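Local atomic coordinates of proliferating cell nuclear antigen (Entamoeba histolytica, PDB entry 3P91), a protein that probably encircles DNA as a ring of three subunits and holds DNA polymerase delta on its template, raising processivity during replication. Residues 139-145 against 226-232; 218-224 against 249-253; 27-31 against 44-48; 133-138 against 231-237. All coordinates share one frame; numbering follows the deposited sequence.

Contact 1: residues 139-145 against 226-232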
loop_
_atom_site.group_PDB
_atom_site.type_symbol
_atom_site.label_atom_id
_atom_site.label_comp_id
_atom_site.label_asym_id
_atom_site.label_seq_id
_atom_site.Cartn_x
_atom_site.Cartn_y
_atom_site.Cartn_z
ATOM N N ALA A 139 19.189 29.122 19.811
ATOM C CA ALA A 139 19.522 28.807 18.429
ATOM C C ALA A 139 18.266 28.574 17.609
ATOM O O ALA A 139 17.267 28.065 18.116
ATOM C CB ALA A 139 20.426 27.590 18.362
ATOM N N ILE A 140 18.325 28.955 16.338
ATOM C CA ILE A 140 17.211 28.761 15.423
ATOM C C ILE A 140 17.662 27.927 14.238
ATOM O O ILE A 140 18.501 28.348 13.448
ATOM C CB ILE A 140 16.646 30.098 14.917
ATOM C CG1 ILE A 140 16.078 30.907 16.080
ATOM C CG2 ILE A 140 15.574 29.855 13.890
ATOM C CD1 ILE A 140 15.735 32.316 15.711
ATOM N N ILE A 141 17.090 26.738 14.119
ATOM C CA ILE A 141 17.520 25.797 13.107
ATOM C C ILE A 141 16.535 25.693 11.965
ATOM O O ILE A 141 15.336 25.575 12.177
ATOM C CB ILE A 141 17.690 24.419 13.712
ATOM C CG1 ILE A 141 18.722 24.479 14.835
ATOM C CG2 ILE A 141 18.101 23.441 12.646
ATOM C CD1 ILE A 141 18.698 23.291 15.733
ATOM N N THR A 142 17.057 25.735 10.750
ATOM C CA THR A 142 16.241 25.586 9.559
ATOM C C THR A 142 16.779 24.422 8.748
ATOM O O THR A 142 17.984 24.285 8.565
ATOM C CB THR A 142 16.250 26.852 8.703
ATOM O OG1 THR A 142 15.663 27.933 9.441
ATOM C CG2 THR A 142 15.476 26.622 7.420
ATOM N N LEU A 143 15.870 23.589 8.259
ATOM C CA LEU A 143 16.239 22.314 7.705
ATOM C C LEU A 143 15.085 21.823 6.862
ATOM O O LEU A 143 13.943 22.160 7.140
ATOM C CB LEU A 143 16.491 21.355 8.858
ATOM C CG LEU A 143 16.165 19.892 8.597
ATOM C CD1 LEU A 143 17.119 19.276 7.567
ATOM C CD2 LEU A 143 16.219 19.130 9.898
ATOM N N SER A 144 15.381 21.050 5.824
ATOM C CA SER A 144 14.339 20.404 5.035
ATOM C C SER A 144 13.327 19.753 5.970
ATOM O O SER A 144 13.694 18.973 6.844
ATOM C CB SER A 144 14.951 19.357 4.099
ATOM O OG SER A 144 13.984 18.422 3.643
ATOM N N SER A 145 12.055 20.084 5.797
ATOM C CA SER A 145 11.012 19.541 6.652
ATOM C C SER A 145 10.816 18.054 6.394
ATOM O O SER A 145 10.438 17.303 7.294
ATOM C CB SER A 145 9.699 20.270 6.399
ATOM O OG SER A 145 9.333 20.167 5.036
ATOM N N ASP A 226 8.559 23.717 2.617
ATOM C CA ASP A 226 9.757 22.979 2.209
ATOM C C ASP A 226 10.707 22.716 3.373
ATOM O O ASP A 226 11.267 21.621 3.500
ATOM C CB ASP A 226 10.495 23.720 1.093
ATOM C CG ASP A 226 9.913 23.435 -0.280
ATOM O OD1 ASP A 226 9.688 22.245 -0.595
ATOM O OD2 ASP A 226 9.676 24.402 -1.037
ATOM N N ASN A 227 10.875 23.729 4.214
ATOM C CA ASN A 227 11.727 23.641 5.388
ATOM C C ASN A 227 10.941 23.741 6.697
ATOM O O ASN A 227 9.832 24.270 6.730
ATOM C CB ASN A 227 12.794 24.735 5.337
ATOM C CG ASN A 227 13.819 24.502 4.238
ATOM O OD1 ASN A 227 14.303 23.389 4.053
ATOM N ND2 ASN A 227 14.158 25.554 3.511
ATOM N N VAL A 228 11.517 23.220 7.776
ATOM C CA VAL A 228 10.950 23.399 9.108
ATOM C C VAL A 228 11.890 24.259 9.939
ATOM O O VAL A 228 13.106 24.119 9.838
ATOM C CB VAL A 228 10.722 22.056 9.827
ATOM C CG1 VAL A 228 12.017 21.286 9.945
ATOM C CG2 VAL A 228 10.100 22.290 11.202
ATOM N N LYS A 229 11.334 25.156 10.747
ATOM C CA LYS A 229 12.159 25.972 11.622
ATOM C C LYS A 229 11.950 25.646 13.095
ATOM O O LYS A 229 10.854 25.796 13.632
ATOM C CB LYS A 229 11.937 27.461 11.372
ATOM C CG LYS A 229 13.076 28.314 11.896
ATOM C CD LYS A 229 12.813 29.780 11.698
ATOM C CE LYS A 229 11.783 30.273 12.683
ATOM N NZ LYS A 229 11.714 31.758 12.691
ATOM N N LEU A 230 13.023 25.203 13.742
ATOM C CA LEU A 230 12.992 24.886 15.153
ATOM C C LEU A 230 13.729 25.964 15.925
ATOM O O LEU A 230 14.931 26.163 15.744
ATOM C CB LEU A 230 13.670 23.548 15.408
ATOM C CG LEU A 230 13.241 22.292 14.650
ATOM C CD1 LEU A 230 13.422 22.449 13.150
ATOM C CD2 LEU A 230 14.058 21.111 15.148
ATOM N N SER A 231 13.006 26.658 16.791
ATOM C CA SER A 231 13.610 27.643 17.665
ATOM C C SER A 231 13.869 27.003 19.013
ATOM O O SER A 231 12.940 26.623 19.720
ATOM C CB SER A 231 12.698 28.846 17.806
ATOM O OG SER A 231 12.584 29.513 16.569
ATOM N N LEU A 232 15.145 26.909 19.368
ATOM C CA LEU A 232 15.601 26.061 20.463
ATOM C C LEU A 232 16.087 26.832 21.700
ATOM O O LEU A 232 16.918 27.729 21.595
ATOM C CB LEU A 232 16.715 25.152 19.938
ATOM C CG LEU A 232 17.211 23.970 20.771
ATOM C CD1 LEU A 232 16.039 23.133 21.237
ATOM C CD2 LEU A 232 18.172 23.135 19.943
#
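Ile141 and Leu230 lie side by side at the middle of two antiparallel strands, joined by a pair of backbone hydrogen bonds. The ladder has the same form at Ala139 with Leu232 and at Leu143 with Val228, though its bonds are uneven: Val228 N reaches Leu143 O over 2.7 Å, while Leu143 N stands 3.2 Å from Val228 O with its N-H bent to 140°. In the intervening non-hydrogen-bonded pairs the chains come closer, and Lys229 CA sends its hydrogen to Ile141 O at 3.2 Å.

The two faces differ sharply. On the packed one, Ile141 CD1 meets Leu232 CD2 at 4.2 Å, both side chains lying against strand 162-167, and Leu143, Val228 and Leu230 press on Phe148 of helix 145-158; branched aliphatic groups suit this dry layer. The other face is partly open to solvent. There Lys229 runs its methylenes past Ile140, CD lying 3.5 Å from Ile140 CG2, before a bend at chi3 (74°) carries the amine onward to a weak, long ion pair with Glu241. Thr142 straddles two neighbours, OG1 beside Lys229 CG and CG2 against Asn227 CB.

At the far end Ser145 N binds Asp226 O at 2.9 Å, while Ser145 OG gives its strongest bond to Ala225 O. Ser144 OG caps Glu147 N. The strand thus passes straight into a helix through a serine N-cap, part of the sheet-backed-by-helix layering found in PCNA rings, whose helices line the central hole.

Contact 2: residues 218-224 against 249-253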
loop_
_atom_site.group_PDB
_atom_site.type_symbol
_atom_site.label_atom_id
_atom_site.label_comp_id
_atom_site.label_asym_id
_atom_site.label_seq_id
_atom_site.Cartn_x
_atom_site.Cartn_y
_atom_site.Cartn_z
ATOM N N PHE A 218 4.207 16.377 15.284
ATOM C CA PHE A 218 4.353 17.732 14.781
ATOM C C PHE A 218 5.021 17.708 13.425
ATOM O O PHE A 218 4.644 18.449 12.523
ATOM C CB PHE A 218 5.227 18.565 15.723
ATOM C CG PHE A 218 4.598 18.854 17.053
ATOM C CD1 PHE A 218 3.253 18.610 17.273
ATOM C CD2 PHE A 218 5.357 19.386 18.086
ATOM C CE1 PHE A 218 2.676 18.878 18.501
ATOM C CE2 PHE A 218 4.788 19.656 19.316
ATOM C CZ PHE A 218 3.445 19.400 19.524
ATOM N N ALA A 219 6.035 16.862 13.306
ATOM C CA ALA A 219 6.879 16.806 12.121
ATOM C C ALA A 219 6.087 16.479 10.870
ATOM O O ALA A 219 6.508 16.797 9.758
ATOM C CB ALA A 219 7.988 15.791 12.314
ATOM N N LYS A 220 4.937 15.843 11.055
ATOM C CA LYS A 220 4.097 15.435 9.937
ATOM C C LYS A 220 3.448 16.615 9.234
ATOM O O LYS A 220 2.691 16.428 8.288
ATOM C CB LYS A 220 3.014 14.471 10.404
ATOM C CG LYS A 220 3.538 13.195 11.003
ATOM C CD LYS A 220 2.393 12.371 11.565
ATOM C CE LYS A 220 2.904 11.159 12.322
ATOM N NZ LYS A 220 1.785 10.413 12.958
ATOM N N SER A 221 3.739 17.825 9.698
ATOM C CA SER A 221 3.213 19.037 9.077
ATOM C C SER A 221 4.081 19.476 7.901
ATOM O O SER A 221 3.838 20.515 7.288
ATOM C CB SER A 221 3.113 20.162 10.106
ATOM O OG SER A 221 2.207 19.817 11.135
ATOM N N ALA A 222 5.091 18.667 7.595
ATOM C CA ALA A 222 6.055 18.947 6.531
ATOM C C ALA A 222 5.442 19.447 5.219
ATOM O O ALA A 222 5.968 20.367 4.605
ATOM C CB ALA A 222 6.938 17.717 6.280
ATOM N N PRO A 223 4.336 18.840 4.779
ATOM C CA PRO A 223 3.697 19.264 3.528
ATOM C C PRO A 223 3.430 20.772 3.422
ATOM O O PRO A 223 3.338 21.296 2.315
ATOM C CB PRO A 223 2.372 18.500 3.548
ATOM C CG PRO A 223 2.684 17.261 4.299
ATOM C CD PRO A 223 3.647 17.683 5.378
ATOM N N LEU A 224 3.330 21.460 4.552
ATOM C CA LEU A 224 3.008 22.882 4.539
ATOM C C LEU A 224 4.140 23.753 4.033
ATOM O O LEU A 224 3.915 24.883 3.605
ATOM C CB LEU A 224 2.600 23.357 5.931
ATOM C CG LEU A 224 1.155 23.124 6.358
ATOM C CD1 LEU A 224 0.994 23.557 7.792
ATOM C CD2 LEU A 224 0.197 23.883 5.465
ATOM N N LEU A 249 2.235 27.833 10.497
ATOM C CA LEU A 249 1.777 26.905 11.509
ATOM C C LEU A 249 2.883 26.770 12.531
ATOM O O LEU A 249 4.045 26.636 12.169
ATOM C CB LEU A 249 1.478 25.554 10.873
ATOM C CG LEU A 249 1.089 24.440 11.843
ATOM C CD1 LEU A 249 -0.199 24.795 12.570
ATOM C CD2 LEU A 249 0.954 23.104 11.120
ATOM N N LYS A 250 2.540 26.828 13.809
ATOM C CA LYS A 250 3.557 26.720 14.844
ATOM C C LYS A 250 3.121 25.837 15.989
ATOM O O LYS A 250 1.945 25.815 16.355
ATOM C CB LYS A 250 3.927 28.090 15.397
ATOM C CG LYS A 250 4.644 28.977 14.431
ATOM C CD LYS A 250 4.725 30.347 15.023
ATOM C CE LYS A 250 5.436 31.319 14.123
ATOM N NZ LYS A 250 5.401 32.660 14.765
ATOM N N PHE A 251 4.086 25.113 16.547
ATOM C CA PHE A 251 3.857 24.302 17.726
ATOM C C PHE A 251 4.797 24.748 18.821
ATOM O O PHE A 251 5.932 25.129 18.545
ATOM C CB PHE A 251 4.128 22.845 17.420
ATOM C CG PHE A 251 3.306 22.307 16.315
ATOM C CD1 PHE A 251 2.095 21.705 16.575
ATOM C CD2 PHE A 251 3.744 22.393 15.014
ATOM C CE1 PHE A 251 1.330 21.194 15.554
ATOM C CE2 PHE A 251 2.988 21.884 13.991
ATOM C CZ PHE A 251 1.775 21.285 14.260
ATOM N N TYR A 252 4.318 24.687 20.061
ATOM C CA TYR A 252 5.111 25.065 21.221
ATOM C C TYR A 252 5.187 23.905 22.179
ATOM O O TYR A 252 4.158 23.422 22.655
ATOM C CB TYR A 252 4.485 26.257 21.932
ATOM C CG TYR A 252 4.443 27.511 21.099
ATOM C CD1 TYR A 252 5.365 28.521 21.300
ATOM C CD2 TYR A 252 3.479 27.683 20.106
ATOM C CE1 TYR A 252 5.335 29.671 20.550
ATOM C CE2 TYR A 252 3.442 28.836 19.341
ATOM C CZ TYR A 252 4.377 29.829 19.575
ATOM O OH TYR A 252 4.368 30.991 18.837
ATOM N N LEU A 253 6.408 23.461 22.462
ATOM C CA LEU A 253 6.611 22.314 23.329
ATOM C C LEU A 253 7.710 22.551 24.362
ATOM O O LEU A 253 8.850 22.878 24.025
ATOM C CB LEU A 253 6.914 21.065 22.501
ATOM C CG LEU A 253 7.055 19.782 23.317
ATOM C CD1 LEU A 253 5.737 19.401 23.979
ATOM C CD2 LEU A 253 7.573 18.646 22.447
#
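Phe218 and Phe251 lie face to face as an offset stack, their centroids 4.3 Å apart and their planes 18° from parallel. The two side chains enter from opposite sides and slide past one another, so each ring also covers the other's CB. Phe218 begins with CB over the Phe251 ring, 4.2 Å from its centroid, a CH-pi contact. With chi1 at -68°, CG is opposite the carbonyl carbon and the ring is carried obliquely across the strand, over Phe251. CG rests over the Phe251 rim; beyond it CD1 comes to 3.4 Å from Phe251 CD1, and CE1 stays over that same atom. On the other branch CD2 sits 3.7 Å from Phe251 CB, and CE2 has Leu253 CB at its edge, 4.1 Å away. CZ, the tip, is about equally far from CD1 and CB of Phe251.

Further along, the partners shrink. Ser221 OG reaches the edge of the Phe251 ring, 3.5 Å from CZ, and also touches Leu249 CD2; a small residue fits this narrow approach. Leu224 then crosses Leu249 at about a right angle, CD1 against CD2 at 3.4 Å. Flat rings and leucine methyls fill such a buried seam without needing polar partners.

The turn after helix 212-218 is thereby laid on strand 247-253. Helix 14-25 flanks Ser221 and Leu224, Met240 and Phe242 of strand 238-244 lie alongside, and Ala219 faces helix 145-158.

Contact 3: residues 27-31 against 44-48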
loop_
_atom_site.group_PDB
_atom_site.type_symbol
_atom_site.label_atom_id
_atom_site.label_comp_id
_atom_site.label_asym_id
_atom_site.label_seq_id
_atom_site.Cartn_x
_atom_site.Cartn_y
_atom_site.Cartn_z
ATOM N N THR A 27 -2.514 16.402 15.621
ATOM C CA THR A 27 -2.205 16.870 16.968
ATOM C C THR A 27 -3.434 17.292 17.775
ATOM O O THR A 27 -3.377 17.390 19.000
ATOM C CB THR A 27 -1.207 18.029 16.923
ATOM O OG1 THR A 27 -1.828 19.157 16.297
ATOM C CG2 THR A 27 0.039 17.627 16.129
ATOM N N ILE A 28 -4.539 17.551 17.086
ATOM C CA ILE A 28 -5.783 17.923 17.752
ATOM C C ILE A 28 -6.970 17.451 16.917
ATOM O O ILE A 28 -6.912 17.477 15.690
ATOM C CB ILE A 28 -5.845 19.457 18.066
ATOM C CG1 ILE A 28 -7.168 19.831 18.737
ATOM C CG2 ILE A 28 -5.616 20.294 16.820
ATOM C CD1 ILE A 28 -7.240 19.467 20.198
ATOM N N ASP A 29 -8.030 17.002 17.590
ATOM C CA ASP A 29 -9.194 16.393 16.930
ATOM C C ASP A 29 -10.331 17.378 16.624
ATOM O O ASP A 29 -10.837 17.437 15.505
ATOM C CB ASP A 29 -9.745 15.234 17.771
ATOM C CG ASP A 29 -8.774 14.059 17.877
ATOM O OD1 ASP A 29 -8.889 13.304 18.869
ATOM O OD2 ASP A 29 -7.907 13.882 16.982
ATOM N N LYS A 30 -10.754 18.128 17.631
ATOM C CA LYS A 30 -11.759 19.156 17.426
ATOM C C LYS A 30 -11.164 20.503 17.808
ATOM O O LYS A 30 -10.455 20.609 18.803
ATOM C CB LYS A 30 -13.000 18.868 18.272
ATOM C CG LYS A 30 -13.629 17.521 17.995
ATOM C CD LYS A 30 -14.616 17.144 19.082
ATOM C CE LYS A 30 -15.056 15.690 18.946
ATOM N NZ LYS A 30 -15.894 15.263 20.106
ATOM N N THR A 31 -11.430 21.533 17.018
ATOM C CA THR A 31 -10.899 22.847 17.344
ATOM C C THR A 31 -11.735 23.972 16.754
ATOM O O THR A 31 -12.474 23.782 15.791
ATOM C CB THR A 31 -9.417 22.991 16.924
ATOM O OG1 THR A 31 -8.855 24.156 17.541
ATOM C CG2 THR A 31 -9.280 23.100 15.419
ATOM N N CYS A 44 -4.782 26.661 20.362
ATOM C CA CYS A 44 -5.309 25.714 21.324
ATOM C C CYS A 44 -4.230 24.711 21.690
ATOM O O CYS A 44 -3.199 24.618 21.018
ATOM C CB CYS A 44 -6.498 24.980 20.726
ATOM S SG CYS A 44 -6.023 23.932 19.346
ATOM N N MET A 45 -4.483 23.961 22.758
ATOM C CA MET A 45 -3.589 22.897 23.195
ATOM C C MET A 45 -3.809 21.651 22.374
ATOM O O MET A 45 -4.896 21.436 21.843
ATOM C CB MET A 45 -3.830 22.567 24.663
ATOM C CG MET A 45 -3.543 23.725 25.591
ATOM S SD MET A 45 -3.595 23.229 27.312
ATOM C CE MET A 45 -5.257 22.595 27.432
ATOM N N ASP A 46 -2.774 20.829 22.271
ATOM C CA ASP A 46 -2.893 19.545 21.598
ATOM C C ASP A 46 -3.857 18.656 22.368
ATOM O O ASP A 46 -4.289 19.000 23.463
ATOM C CB ASP A 46 -1.530 18.864 21.526
ATOM C CG ASP A 46 -1.137 18.221 22.835
ATOM O OD1 ASP A 46 -0.704 17.058 22.809
ATOM O OD2 ASP A 46 -1.266 18.866 23.893
ATOM N N ASN A 47 -4.174 17.507 21.793
ATOM C CA ASN A 47 -5.012 16.508 22.449
ATOM C C ASN A 47 -4.623 16.197 23.891
ATOM O O ASN A 47 -5.484 16.078 24.761
ATOM C CB ASN A 47 -4.994 15.208 21.640
ATOM C CG ASN A 47 -5.986 15.223 20.499
ATOM O OD1 ASN A 47 -7.109 15.695 20.652
ATOM N ND2 ASN A 47 -5.575 14.713 19.347
ATOM N N SER A 48 -3.324 16.043 24.135
ATOM C CA SER A 48 -2.832 15.660 25.454
ATOM C C SER A 48 -2.717 16.819 26.435
ATOM O O SER A 48 -2.338 16.615 27.587
ATOM C CB SER A 48 -1.475 14.993 25.329
ATOM O OG SER A 48 -1.563 13.877 24.479
#
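The backbones of Thr27 and Asn47 are tied by one hydrogen bond, Asn47 N to Thr27 O at 2.9 Å and nearly straight at 165°, while the two segments run 126° apart and diverge toward Thr31 and Cys44. Asn47 adds its side chain to this anchor. Its amide lies across the Asp29 carboxylate, the two planes 54° apart, and offers ND2 to OD2 at 3.4 Å, a weak bond; OD1 accepts a still longer and more bent one, also weak, from Asp29 N. A short amide that can give and take suits this solvent-exposed corner.

The segments are the outer ends of the hairpin made by strands 30-36 and 39-45. In eukaryotic PCNA the loop that follows this hairpin borders the pocket for PIP-box peptides, and its folding here is consistent with the same layout.

Ile28 fills the inner side of the corner. Because CG1 stands opposite the backbone N (chi1 179°), CD1 is carried across to Met45 O at 3.5 Å and on to the flank of Asn47, while Leu77 packs on the side chain from helix 77-84. Beyond it, the small Cys44 turns SG to within 3.4 Å of Thr31 OG1. Asp46 lays CB against Thr27 O and uses its carboxylate mainly on the following loop, where OD2 takes the N-H groups of Val50 and Ser51; OD1 has weak bonds from Ser48 N and Gln214 NE2. Thr27 OG1 is bonded to Leu24 O of helix 14-25.

Contact 4: residues 133-138 against 231-237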
loop_
_atom_site.group_PDB
_atom_site.type_symbol
_atom_site.label_atom_id
_atom_site.label_comp_id
_atom_site.label_asym_id
_atom_site.label_seq_id
_atom_site.Cartn_x
_atom_site.Cartn_y
_atom_site.Cartn_z
ATOM N N PRO A 133 3.676 31.236 24.818
ATOM C CA PRO A 133 4.668 31.567 25.835
ATOM C C PRO A 133 5.623 32.654 25.354
ATOM O O PRO A 133 5.665 32.952 24.158
ATOM C CB PRO A 133 5.416 30.246 26.026
ATOM C CG PRO A 133 5.248 29.530 24.743
ATOM C CD PRO A 133 3.895 29.900 24.238
ATOM N N GLU A 134 6.371 33.250 26.280
ATOM C CA GLU A 134 7.416 34.195 25.917
ATOM C C GLU A 134 8.714 33.426 25.771
ATOM O O GLU A 134 8.999 32.532 26.567
ATOM C CB GLU A 134 7.557 35.298 26.973
ATOM C CG GLU A 134 6.348 36.202 27.094
ATOM C CD GLU A 134 6.082 36.998 25.821
ATOM O OE1 GLU A 134 4.921 37.018 25.361
ATOM O OE2 GLU A 134 7.031 37.605 25.281
ATOM N N LEU A 135 9.487 33.774 24.746
ATOM C CA LEU A 135 10.722 33.071 24.424
ATOM C C LEU A 135 11.854 34.011 24.064
ATOM O O LEU A 135 11.645 35.103 23.532
ATOM C CB LEU A 135 10.532 32.150 23.212
ATOM C CG LEU A 135 9.748 30.841 23.270
ATOM C CD1 LEU A 135 10.000 30.132 24.583
ATOM C CD2 LEU A 135 8.269 31.080 23.064
ATOM N N GLN A 136 13.066 33.559 24.339
ATOM C CA GLN A 136 14.234 34.078 23.653
ATOM C C GLN A 136 15.146 32.902 23.428
ATOM O O GLN A 136 15.786 32.414 24.354
ATOM C CB GLN A 136 14.923 35.181 24.446
ATOM C CG GLN A 136 15.377 34.773 25.802
ATOM C CD GLN A 136 16.223 35.836 26.440
ATOM O OE1 GLN A 136 16.395 36.922 25.883
ATOM N NE2 GLN A 136 16.762 35.536 27.611
ATOM N N SER A 137 15.175 32.424 22.191
ATOM C CA SER A 137 15.831 31.156 21.882
ATOM C C SER A 137 17.343 31.287 21.768
ATOM O O SER A 137 17.859 32.355 21.441
ATOM C CB SER A 137 15.232 30.542 20.614
ATOM O OG SER A 137 15.273 31.452 19.533
ATOM N N ASP A 138 18.041 30.190 22.053
ATOM C CA ASP A 138 19.504 30.129 21.991
ATOM C C ASP A 138 19.996 29.847 20.578
ATOM O O ASP A 138 21.082 30.269 20.193
ATOM C CB ASP A 138 20.033 29.051 22.937
ATOM C CG ASP A 138 19.871 29.417 24.402
ATOM O OD1 ASP A 138 19.632 28.497 25.219
ATOM O OD2 ASP A 138 19.994 30.618 24.741
ATOM N N SER A 231 13.006 26.658 16.791
ATOM C CA SER A 231 13.610 27.643 17.665
ATOM C C SER A 231 13.869 27.003 19.013
ATOM O O SER A 231 12.940 26.623 19.720
ATOM C CB SER A 231 12.698 28.846 17.806
ATOM O OG SER A 231 12.584 29.513 16.569
ATOM N N LEU A 232 15.145 26.909 19.368
ATOM C CA LEU A 232 15.601 26.061 20.463
ATOM C C LEU A 232 16.087 26.832 21.700
ATOM O O LEU A 232 16.918 27.729 21.595
ATOM C CB LEU A 232 16.715 25.152 19.938
ATOM C CG LEU A 232 17.211 23.970 20.771
ATOM C CD1 LEU A 232 16.039 23.133 21.237
ATOM C CD2 LEU A 232 18.172 23.135 19.943
ATOM N N SER A 233 15.559 26.464 22.867
ATOM C CA SER A 233 15.992 27.017 24.148
ATOM C C SER A 233 16.165 25.886 25.164
ATOM O O SER A 233 15.451 24.886 25.111
ATOM C CB SER A 233 14.963 28.007 24.683
ATOM O OG SER A 233 14.552 28.918 23.686
ATOM N N GLY A 234 17.096 26.056 26.099
ATOM C CA GLY A 234 17.393 25.024 27.080
ATOM C C GLY A 234 16.323 24.796 28.133
ATOM O O GLY A 234 16.155 23.675 28.618
ATOM N N GLN A 235 15.594 25.851 28.490
ATOM C CA GLN A 235 14.607 25.764 29.571
ATOM C C GLN A 235 13.178 26.098 29.152
ATOM O O GLN A 235 12.222 25.629 29.776
ATOM C CB GLN A 235 15.017 26.649 30.756
ATOM C CG GLN A 235 16.094 26.057 31.653
ATOM C CD GLN A 235 17.451 26.065 30.999
ATOM O OE1 GLN A 235 17.919 27.105 30.531
ATOM N NE2 GLN A 235 18.093 24.901 30.944
ATOM N N ALA A 236 13.044 26.913 28.108
ATOM C CA ALA A 236 11.743 27.371 27.614
ATOM C C ALA A 236 11.288 26.570 26.384
ATOM O O ALA A 236 12.116 25.988 25.682
ATOM C CB ALA A 236 11.800 28.872 27.296
ATOM N N PRO A 237 9.969 26.543 26.114
ATOM C CA PRO A 237 9.441 25.714 25.023
ATOM C C PRO A 237 10.076 25.950 23.656
ATOM O O PRO A 237 10.348 27.082 23.254
ATOM C CB PRO A 237 7.937 26.054 24.991
ATOM C CG PRO A 237 7.746 27.176 25.928
ATOM C CD PRO A 237 8.890 27.145 26.904
#
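Ser231 opens the contact by setting CB 4.1 Å from Ser137 OG, a loose touch between two small side chains at the end of strand 227-232. Leu232 follows, and its backbone does the work: Asp138 N donates to Leu232 O at 2.7 Å, with the N-H bent to 140° and the donor 16° from the carbonyl plane. The same oxygen also serves the next residue, Ala139. The leucine side chain turns into the core, toward Ile165 and Phe210.

Ser233 crowds the loop more closely, for its OG lies 3.1 Å from Ser137 CA and near Ser137 CB; the small serine suits so close a passage. Gly234 brings its N to 3.6 Å from Asp138 OD1, whose partner OD2 makes a weak, long ion pair with Lys204. After Gln235 the chain returns, and the contact becomes apolar. Ala236 CB rests 3.5 Å from Leu135 CD1. With CG of Leu135 opposite the carbonyl carbon (chi1 -73°), CD1 swings toward Ala236 and also reaches Pro237 O at 3.3 Å. Last comes Pro237, whose ring slides alongside that of Pro133, CG to CG at 3.6 Å; two compact, apolar rings suit an irregular loop with no strand pairing at this point.

Two successive N-H groups, from Asp138 and Ala139, sharing one carbonyl form a classic beta bulge as the loop enters its strand. Beyond it, Pro133, at the end of the interdomain connector, meets Pro237 and Tyr252 where eukaryotic PCNA has its PIP-box pocket, probably also here.

Overall arrangement
All four contacts reach the same nine-stranded sheet. Contact 2 is the most buried, its centre about 4 Å from that of the chain, and it is almost wholly rings and methyls. Contact 1, farther out, rests on a backbone ladder with one buried face and one partly open to solvent. Contact 4 continues it, sharing Ser231 and Leu232, but trades the ladder for a bulge and proline packing. Contact 3 lies on the opposite side of the chain's centre from contact 1, in the N-terminal domain, and relies on one sound backbone bond with weak side-chain bonds around it. Contact 2 touches all the others: Ala222 meets Ser145, Phe218 meets Thr27, and Tyr252 meets Pro133.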